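Local coordinates for protein chloramphenicol acetyltransferase (Aliivibrio fischeri, PDB 6PXA) that probably transfers an acetyl group from acetyl-CoA to chloramphenicol and binds taurocholic acid in this crystal, at residues 135-140 against 151-156; 85-90 against 120-125; 181-186 against 209-214. All blocks are in the same frame, centred on the assembly; numbering follows the deposited sequence.

Contact 1: residues 135-140 against 151-156; sequences MIMPGV and RAVITK
V140 sets its CG1 squarely over one face of the flat T155-K156 peptide, 3.5 Å from T155 C, while the peptides of M135 and M137 meet those of A152 and I154 through their N-H and C=O groups. These are neighbouring strands of one parallel sheet, on successive coils of the left-handed beta-helix formed by hexapeptide repeats. Three nearly straight bonds hold them: M135 N to A152 O at 2.8 Å, I154 N to M135 O at 2.9 Å and M137 N to I154 O at 3.0 Å. I136 and I154 share one face, side by side and pointing the same way, with I136 CD1 3.7 Å from I154 CG1. M135 and V153 are on the other face, where the second subunit packs, its R151 against V153. Past the strands, a type II turn from M137 to V140 carries G139 at positive phi and brings V140 over the T155-K156 peptide of the next coil. T155 has its OG1 bonded to N168, and the chi1 of 62° that puts it there leaves the methyl alongside M137: T155 CG2 and M137 CG are only 3.5 Å apart, tighter than a usual carbon contact.

Contact 2: residues 85-90 against 120-125; sequences FMMAGN and GDTIVG
F85 and V124 make the firm end of this contact. Their side chains cross at about a right angle, and ring atom F85 CE1 sits 3.8 Å from V124 CG2. The ring meets its partners obliquely: the methyl T122 CG2 comes next, 4.3 Å from F85 CD1. T122 has two conformers, and its contacts here are those of the one given. In F85, CB points toward 120-125 and CG is anti to the carbonyl carbon (chi1 -59°). L71 of its own coil and I136 of the next also pack against the phenyl, and this end is buried and lined by apolar groups.

Toward M86 and M87 the fit is looser and turns polar. Even where the backbones come nearest, M87 CA and T122 CA are 7.8 Å apart; the looseness lies in the side-chain fit, made by a bent methionine and a water. The bend of M87 at chi2 sets SD 3.7 Å from T122 OG1 in an oblique approach, and a second bend at chi3 places CE. The water bridges the two segments, hydrogen-bonded to M86 O at 2.6 Å and to T122 OG1 at 2.9 Å. The hydroxyl is turned to this side because OG1 is anti to the carbonyl carbon (chi1 -64°), and it also takes a weak bond from G139 N. A polar atom in the interior is thus held from more than one direction.

Strands 84-86 and 122-124 belong to different parallel sheets, so the contact runs through the interior between two sheets, from one coil to the next. That is the arrangement of the core of a left-handed beta-helix of the hexapeptide-repeat family.

Contact 3: residues 181-186 against 209-214; sequences QTLLVI and EELEQY
I186 and L211 meet obliquely at the heart of a helix pair: I186 CD1 comes to 3.8 Å from L211 CD2. Both belong to the helical region that follows the left-handed beta-helix, I186 at the end of helix 177-186 and L211 near the start of helix 208-219. Over these segments the axes run in roughly the same direction, 28° apart, and pass 10.3 Å from each other. The contact is carried by a few side chains.

Two methyls converge on L211 CD2. I186 takes the crowded position for CG1, between the backbone N and the carbonyl carbon (chi1 63°), and the chain then extends so that CD1 reaches L211. From the preceding turn, L183 crosses L211 at about a right angle, with L183 CD2 4.1 Å from L211 CD2. W191, I202 and L203 also touch L211, as does I98 of the third subunit, so this leucine links the helix pair to its surroundings and to the trimer.

Nearer the solvent the pairing changes in kind. T182 and E212 also cross at about a right angle, but here a methyl lies against the aliphatic stem of an acid: T182 CG2 is 3.9 Å from E212 CG, and equally near its CB and CD. E212 CG is anti to the backbone N (chi1 -176°), and the stem is extended beyond it. The T182 hydroxyl turns back to its own helix, bonding to N178 O. E210, a magnesium site in a structure of this protein, lies on the same helix as E212; no magnesium is bound to this chain. Within helix 177-186, T182 O accepts from two amides, V185 N at 3.1 Å and I186 N at 3.2 Å.

In the fold
From the N terminus, contact 2 comes first: 85-90 and 120-125 close an excursion of 29 residues that contains helix 105-108 and much of one taurocholate pocket. Contact 1 follows, closing 10 residues that hold the other two strands of the coil, 141-142 and 147-148, and contact 3 closes the 22 between two helices near the C terminus. The three lie in series; none nests in or crosses another. Contacts 1 and 2 touch, since strands 84-86 and 135-136 are neighbours in one sheet, M86 N probably bonding to I136 O, and I123 N probably to V140 O. Contact 3 stands apart, its centre about 29 Å from that of contact 1, in the helical region beyond the beta-helix.

Contact 1: residues 135-140 against 151-156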
loop_
_atom_site.group_PDB
_atom_site.type_symbol
_atom_site.label_atom_id
_atom_site.label_comp_id
_atom_site.label_asym_id
_atom_site.label_seq_id
_atom_site.Cartn_x
_atom_site.Cartn_y
_atom_site.Cartn_z
ATOM N N MET B 135 7.407 -1.003 -3.120
ATOM C CA MET B 135 8.228 -1.298 -1.955
ATOM C C MET B 135 9.328 -2.270 -2.340
ATOM O O MET B 135 9.040 -3.389 -2.787
ATOM C CB MET B 135 7.401 -1.868 -0.811
ATOM C CG MET B 135 8.068 -1.619 0.529
ATOM S SD MET B 135 7.363 -2.564 1.899
ATOM C CE MET B 135 6.350 -1.275 2.641
ATOM N N ILE B 136 10.570 -1.852 -2.113
ATOM C CA ILE B 136 11.786 -2.593 -2.465
ATOM C C ILE B 136 12.355 -3.209 -1.182
ATOM O O ILE B 136 12.795 -2.487 -0.279
ATOM C CB ILE B 136 12.821 -1.672 -3.120
ATOM C CG1 ILE B 136 12.204 -0.880 -4.269
ATOM C CG2 ILE B 136 13.984 -2.474 -3.644
ATOM C CD1 ILE B 136 11.691 -1.771 -5.359
ATOM N N MET B 137 12.337 -4.533 -1.089
ATOM C CA MET B 137 12.719 -5.213 0.147
ATOM C C MET B 137 14.240 -5.362 0.237
ATOM O O MET B 137 14.951 -5.143 -0.748
ATOM C CB MET B 137 12.009 -6.562 0.221
ATOM C CG MET B 137 10.464 -6.487 0.222
ATOM S SD MET B 137 9.760 -5.678 1.639
ATOM C CE MET B 137 9.936 -4.065 1.198
ATOM N N PRO B 138 14.781 -5.709 1.424
ATOM C CA PRO B 138 16.250 -5.698 1.591
ATOM C C PRO B 138 16.959 -6.670 0.671
ATOM O O PRO B 138 16.456 -7.751 0.360
ATOM C CB PRO B 138 16.454 -6.099 3.060
ATOM C CG PRO B 138 15.108 -5.743 3.753
ATOM C CD PRO B 138 14.079 -6.016 2.692
ATOM N N GLY B 139 18.157 -6.264 0.236
ATOM C CA GLY B 139 19.066 -7.115 -0.489
ATOM C C GLY B 139 18.808 -7.288 -1.971
ATOM O O GLY B 139 19.576 -7.993 -2.617
ATOM N N VAL B 140 17.738 -6.690 -2.547
ATOM C CA VAL B 140 17.435 -6.933 -3.960
ATOM C C VAL B 140 18.339 -6.097 -4.873
ATOM O O VAL B 140 18.809 -5.005 -4.523
ATOM C CB VAL B 140 15.951 -6.659 -4.252
ATOM C CG1 VAL B 140 15.059 -7.573 -3.420
ATOM C CG2 VAL B 140 15.685 -5.271 -3.931
ATOM N N ARG B 151 3.030 0.227 -6.768
ATOM C CA ARG B 151 2.582 -0.692 -5.713
ATOM C C ARG B 151 3.247 -2.065 -5.778
ATOM O O ARG B 151 2.900 -2.946 -4.981
ATOM C CB ARG B 151 1.044 -0.882 -5.724
ATOM C CG ARG B 151 0.218 0.242 -5.074
ATOM C CD ARG B 151 0.411 0.311 -3.552
ATOM N NE ARG B 151 -0.298 1.461 -2.990
ATOM C CZ ARG B 151 -1.626 1.516 -2.808
ATOM N NH1 ARG B 151 -2.397 0.475 -3.107
ATOM N NH2 ARG B 151 -2.193 2.602 -2.292
ATOM N N ALA B 152 4.205 -2.278 -6.675
ATOM C CA ALA B 152 4.909 -3.548 -6.708
ATOM C C ALA B 152 5.650 -3.796 -5.393
ATOM O O ALA B 152 6.061 -2.869 -4.691
ATOM C CB ALA B 152 5.900 -3.584 -7.870
ATOM N N VAL B 153 5.767 -5.062 -5.035
ATOM C CA VAL B 153 6.495 -5.479 -3.841
ATOM C C VAL B 153 7.630 -6.384 -4.321
ATOM O O VAL B 153 7.414 -7.545 -4.708
ATOM C CB VAL B 153 5.588 -6.177 -2.828
ATOM C CG1 VAL B 153 6.415 -6.600 -1.567
ATOM C CG2 VAL B 153 4.419 -5.258 -2.445
ATOM N N ILE B 154 8.833 -5.838 -4.351
ATOM C CA ILE B 154 9.974 -6.450 -5.026
ATOM C C ILE B 154 10.814 -7.158 -3.969
ATOM O O ILE B 154 11.396 -6.508 -3.090
ATOM C CB ILE B 154 10.791 -5.401 -5.785
ATOM C CG1 ILE B 154 9.869 -4.698 -6.780
ATOM C CG2 ILE B 154 11.951 -6.050 -6.515
ATOM C CD1 ILE B 154 9.315 -5.652 -7.867
ATOM N N THR B 155 10.824 -8.490 -4.009
ATOM C CA THR B 155 11.612 -9.261 -3.051
ATOM C C THR B 155 12.693 -10.106 -3.704
ATOM O O THR B 155 13.470 -10.739 -2.986
ATOM C CB THR B 155 10.717 -10.197 -2.222
ATOM O OG1 THR B 155 10.082 -11.126 -3.100
ATOM C CG2 THR B 155 9.660 -9.421 -1.469
ATOM N N LYS B 156 12.747 -10.149 -5.029
ATOM C CA LYS B 156 13.730 -10.902 -5.786
ATOM C C LYS B 156 14.475 -9.932 -6.688
ATOM O O LYS B 156 13.984 -8.832 -6.959
ATOM C CB LYS B 156 13.041 -11.982 -6.622
ATOM C CG LYS B 156 12.056 -12.820 -5.831
ATOM C CD LYS B 156 11.545 -13.979 -6.673
ATOM C CE LYS B 156 10.727 -14.955 -5.827
ATOM N NZ LYS B 156 10.306 -16.137 -6.633
#

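Contact 2: residues 85-90 against 120-125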
loop_
_atom_site.group_PDB
_atom_site.type_symbol
_atom_site.label_atom_id
_atom_site.label_comp_id
_atom_site.label_asym_id
_atom_site.label_seq_id
_atom_site.Cartn_x
_atom_site.Cartn_y
_atom_site.Cartn_z
ATOM N N PHE B 85 12.315 2.045 0.050
ATOM C CA PHE B 85 13.447 1.129 0.173
ATOM C C PHE B 85 13.548 0.669 1.623
ATOM O O PHE B 85 13.823 1.469 2.529
ATOM C CB PHE B 85 14.736 1.800 -0.290
ATOM C CG PHE B 85 14.666 2.260 -1.720
ATOM C CD1 PHE B 85 14.951 1.380 -2.756
ATOM C CD2 PHE B 85 14.268 3.552 -2.025
ATOM C CE1 PHE B 85 14.863 1.796 -4.075
ATOM C CE2 PHE B 85 14.170 3.978 -3.340
ATOM C CZ PHE B 85 14.480 3.084 -4.370
ATOM N N MET B 86 13.314 -0.608 1.847
ATOM C CA MET B 86 13.384 -1.137 3.205
ATOM C C MET B 86 14.812 -1.575 3.499
ATOM O O MET B 86 15.339 -2.462 2.821
ATOM C CB MET B 86 12.410 -2.295 3.376
ATOM C CG MET B 86 10.936 -1.857 3.148
ATOM S SD MET B 86 10.223 -0.824 4.407
ATOM C CE MET B 86 9.831 -2.090 5.626
ATOM N N MET B 87 15.442 -0.946 4.492
ATOM C CA MET B 87 16.811 -1.295 4.819
ATOM C C MET B 87 16.802 -2.074 6.128
ATOM O O MET B 87 15.736 -2.468 6.613
ATOM C CB MET B 87 17.672 -0.037 4.846
ATOM C CG MET B 87 17.672 0.755 3.500
ATOM S SD MET B 87 18.065 -0.252 2.048
ATOM C CE MET B 87 19.848 -0.509 2.290
ATOM N N ALA B 88 18.004 -2.326 6.673
ATOM C CA ALA B 88 18.221 -2.999 7.959
ATOM C C ALA B 88 17.858 -4.481 7.934
ATOM O O ALA B 88 17.559 -5.064 8.985
ATOM C CB ALA B 88 17.475 -2.301 9.106
ATOM N N GLY B 89 17.920 -5.116 6.769
ATOM C CA GLY B 89 17.809 -6.572 6.723
ATOM C C GLY B 89 16.585 -7.101 7.429
ATOM O O GLY B 89 15.467 -6.598 7.254
ATOM N N ASN B 90 16.775 -8.125 8.252
ATOM C CA ASN B 90 15.648 -8.710 8.972
ATOM C C ASN B 90 15.252 -7.917 10.206
ATOM O O ASN B 90 14.394 -8.383 10.958
ATOM C CB ASN B 90 15.970 -10.154 9.376
ATOM C CG ASN B 90 17.100 -10.255 10.421
ATOM O OD1 ASN B 90 17.748 -9.267 10.770
ATOM N ND2 ASN B 90 17.325 -11.468 10.919
ATOM N N GLY B 120 22.603 -7.779 2.663
ATOM C CA GLY B 120 23.366 -7.264 1.551
ATOM C C GLY B 120 22.783 -5.959 1.065
ATOM O O GLY B 120 21.656 -5.568 1.407
ATOM N N ASP B 121 23.556 -5.281 0.222
ATOM C CA ASP B 121 23.147 -3.978 -0.288
ATOM C C ASP B 121 21.894 -4.060 -1.168
ATOM O O ASP B 121 21.659 -5.046 -1.874
ATOM C CB ASP B 121 24.272 -3.350 -1.115
ATOM C CG ASP B 121 25.478 -2.926 -0.266
ATOM O OD1 ASP B 121 25.440 -3.022 0.995
ATOM O OD2 ASP B 121 26.471 -2.454 -0.877
ATOM N N THR B 122 21.102 -2.998 -1.128
ATOM C CA THR B 122 20.038 -2.777 -2.109
ATOM C C THR B 122 20.635 -1.960 -3.248
ATOM O O THR B 122 21.147 -0.858 -3.027
ATOM C CB THR B 122 18.842 -2.067 -1.489
ATOM O OG1 THR B 122 18.281 -2.917 -0.483
ATOM C CG2 THR B 122 17.769 -1.812 -2.536
ATOM N N ILE B 123 20.624 -2.523 -4.451
ATOM C CA ILE B 123 21.228 -1.893 -5.609
ATOM C C ILE B 123 20.134 -1.650 -6.630
ATOM O O ILE B 123 19.441 -2.591 -7.032
ATOM C CB ILE B 123 22.338 -2.761 -6.208
ATOM C CG1 ILE B 123 23.364 -3.109 -5.131
ATOM C CG2 ILE B 123 23.008 -2.020 -7.344
ATOM C CD1 ILE B 123 24.449 -4.065 -5.589
ATOM N N VAL B 124 20.006 -0.400 -7.062
ATOM C CA VAL B 124 19.200 -0.033 -8.222
ATOM C C VAL B 124 20.149 0.422 -9.328
ATOM O O VAL B 124 20.966 1.333 -9.128
ATOM C CB VAL B 124 18.163 1.044 -7.878
ATOM C CG1 VAL B 124 17.308 1.357 -9.111
ATOM C CG2 VAL B 124 17.270 0.567 -6.731
ATOM N N GLY B 125 20.071 -0.241 -10.484
ATOM C CA GLY B 125 20.949 0.063 -11.596
ATOM C C GLY B 125 20.574 1.377 -12.256
ATOM O O GLY B 125 19.869 2.196 -11.664
HETATM O O HOH W 1 15.653 -2.075 0.238
#

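Contact 3: residues 181-186 against 209-214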
loop_
_atom_site.group_PDB
_atom_site.type_symbol
_atom_site.label_atom_id
_atom_site.label_comp_id
_atom_site.label_asym_id
_atom_site.label_seq_id
_atom_site.Cartn_x
_atom_site.Cartn_y
_atom_site.Cartn_z
ATOM N N GLN B 181 20.982 -6.829 -24.772
ATOM C CA GLN B 181 22.410 -7.097 -24.652
ATOM C C GLN B 181 23.228 -5.940 -25.203
ATOM O O GLN B 181 24.291 -5.609 -24.666
ATOM C CB GLN B 181 22.761 -8.391 -25.381
ATOM C CG GLN B 181 23.342 -9.458 -24.481
ATOM C CD GLN B 181 24.510 -10.173 -25.132
ATOM O OE1 GLN B 181 25.668 -9.956 -24.767
ATOM N NE2 GLN B 181 24.215 -11.025 -26.109
ATOM N N THR B 182 22.732 -5.306 -26.267
ATOM C CA THR B 182 23.434 -4.185 -26.877
ATOM C C THR B 182 23.490 -2.994 -25.930
ATOM O O THR B 182 24.558 -2.412 -25.701
ATOM C CB THR B 182 22.749 -3.812 -28.193
ATOM O OG1 THR B 182 23.048 -4.815 -29.171
ATOM C CG2 THR B 182 23.225 -2.461 -28.690
ATOM N N LEU B 183 22.347 -2.634 -25.346
ATOM C CA LEU B 183 22.317 -1.514 -24.413
ATOM C C LEU B 183 23.228 -1.758 -23.213
ATOM O O LEU B 183 23.757 -0.804 -22.631
ATOM C CB LEU B 183 20.866 -1.262 -23.964
ATOM C CG LEU B 183 19.889 -0.854 -25.072
ATOM C CD1 LEU B 183 18.433 -0.671 -24.529
ATOM C CD2 LEU B 183 20.357 0.421 -25.719
ATOM N N LEU B 184 23.446 -3.022 -22.845
ATOM C CA LEU B 184 24.258 -3.330 -21.678
ATOM C C LEU B 184 25.751 -3.234 -21.966
ATOM O O LEU B 184 26.544 -3.131 -21.026
ATOM C CB LEU B 184 23.912 -4.721 -21.141
ATOM C CG LEU B 184 22.470 -4.827 -20.601
ATOM C CD1 LEU B 184 22.202 -6.186 -19.974
ATOM C CD2 LEU B 184 22.218 -3.735 -19.593
ATOM N N VAL B 185 26.149 -3.253 -23.233
ATOM C CA VAL B 185 27.549 -3.058 -23.603
ATOM C C VAL B 185 27.879 -1.579 -23.776
ATOM O O VAL B 185 28.915 -1.104 -23.300
ATOM C CB VAL B 185 27.874 -3.860 -24.882
ATOM C CG1 VAL B 185 29.237 -3.453 -25.437
ATOM C CG2 VAL B 185 27.843 -5.358 -24.600
ATOM N N ILE B 186 27.007 -0.826 -24.455
ATOM C CA ILE B 186 27.344 0.560 -24.776
ATOM C C ILE B 186 27.128 1.480 -23.578
ATOM O O ILE B 186 27.813 2.502 -23.456
ATOM C CB ILE B 186 26.566 1.058 -26.012
ATOM C CG1 ILE B 186 25.058 1.062 -25.772
ATOM C CG2 ILE B 186 26.892 0.219 -27.257
ATOM C CD1 ILE B 186 24.276 1.456 -27.036
ATOM N N GLU B 209 19.525 0.466 -32.505
ATOM C CA GLU B 209 20.601 0.223 -33.464
ATOM C C GLU B 209 21.259 1.521 -33.916
ATOM O O GLU B 209 22.480 1.563 -34.120
ATOM C CB GLU B 209 20.072 -0.556 -34.663
ATOM C CG GLU B 209 19.709 -1.982 -34.335
ATOM C CD GLU B 209 19.378 -2.785 -35.570
ATOM O OE1 GLU B 209 19.334 -2.195 -36.671
ATOM O OE2 GLU B 209 19.166 -4.007 -35.445
ATOM N N GLU B 210 20.470 2.586 -34.093
ATOM C CA GLU B 210 21.052 3.911 -34.285
ATOM C C GLU B 210 21.946 4.277 -33.108
ATOM O O GLU B 210 23.076 4.749 -33.287
ATOM C CB GLU B 210 19.954 4.962 -34.458
ATOM C CG GLU B 210 19.425 5.146 -35.855
ATOM C CD GLU B 210 18.447 6.316 -35.946
ATOM O OE1 GLU B 210 17.224 6.104 -35.791
ATOM O OE2 GLU B 210 18.905 7.456 -36.167
ATOM N N LEU B 211 21.460 4.053 -31.888
ATOM C CA LEU B 211 22.282 4.341 -30.721
ATOM C C LEU B 211 23.592 3.557 -30.766
ATOM O O LEU B 211 24.665 4.103 -30.468
ATOM C CB LEU B 211 21.503 4.031 -29.443
ATOM C CG LEU B 211 22.144 4.638 -28.193
ATOM C CD1 LEU B 211 22.073 6.147 -28.256
ATOM C CD2 LEU B 211 21.511 4.129 -26.892
ATOM N N GLU B 212 23.524 2.281 -31.161
ATOM C CA GLU B 212 24.719 1.444 -31.207
ATOM C C GLU B 212 25.701 1.944 -32.258
ATOM O O GLU B 212 26.917 1.849 -32.066
ATOM C CB GLU B 212 24.329 -0.008 -31.485
ATOM C CG GLU B 212 25.486 -0.983 -31.469
ATOM C CD GLU B 212 25.144 -2.326 -32.090
ATOM O OE1 GLU B 212 24.160 -2.416 -32.850
ATOM O OE2 GLU B 212 25.882 -3.297 -31.829
ATOM N N GLN B 213 25.197 2.480 -33.374
ATOM C CA GLN B 213 26.094 3.036 -34.386
ATOM C C GLN B 213 26.756 4.316 -33.894
ATOM O O GLN B 213 27.955 4.513 -34.113
ATOM C CB GLN B 213 25.353 3.297 -35.700
ATOM C CG GLN B 213 24.892 2.052 -36.441
ATOM C CD GLN B 213 26.033 1.144 -36.870
ATOM O OE1 GLN B 213 27.072 1.599 -37.376
ATOM N NE2 GLN B 213 25.841 -0.158 -36.680
ATOM N N TYR B 214 26.002 5.197 -33.229
ATOM C CA TYR B 214 26.614 6.402 -32.672
ATOM C C TYR B 214 27.748 6.042 -31.729
ATOM O O TYR B 214 28.814 6.674 -31.752
ATOM C CB TYR B 214 25.582 7.271 -31.935
ATOM C CG TYR B 214 26.199 8.560 -31.413
ATOM C CD1 TYR B 214 26.810 8.617 -30.159
ATOM C CD2 TYR B 214 26.203 9.706 -32.193
ATOM C CE1 TYR B 214 27.397 9.791 -29.704
ATOM C CE2 TYR B 214 26.776 10.875 -31.745
ATOM C CZ TYR B 214 27.377 10.919 -30.509
ATOM O OH TYR B 214 27.955 12.102 -30.092
#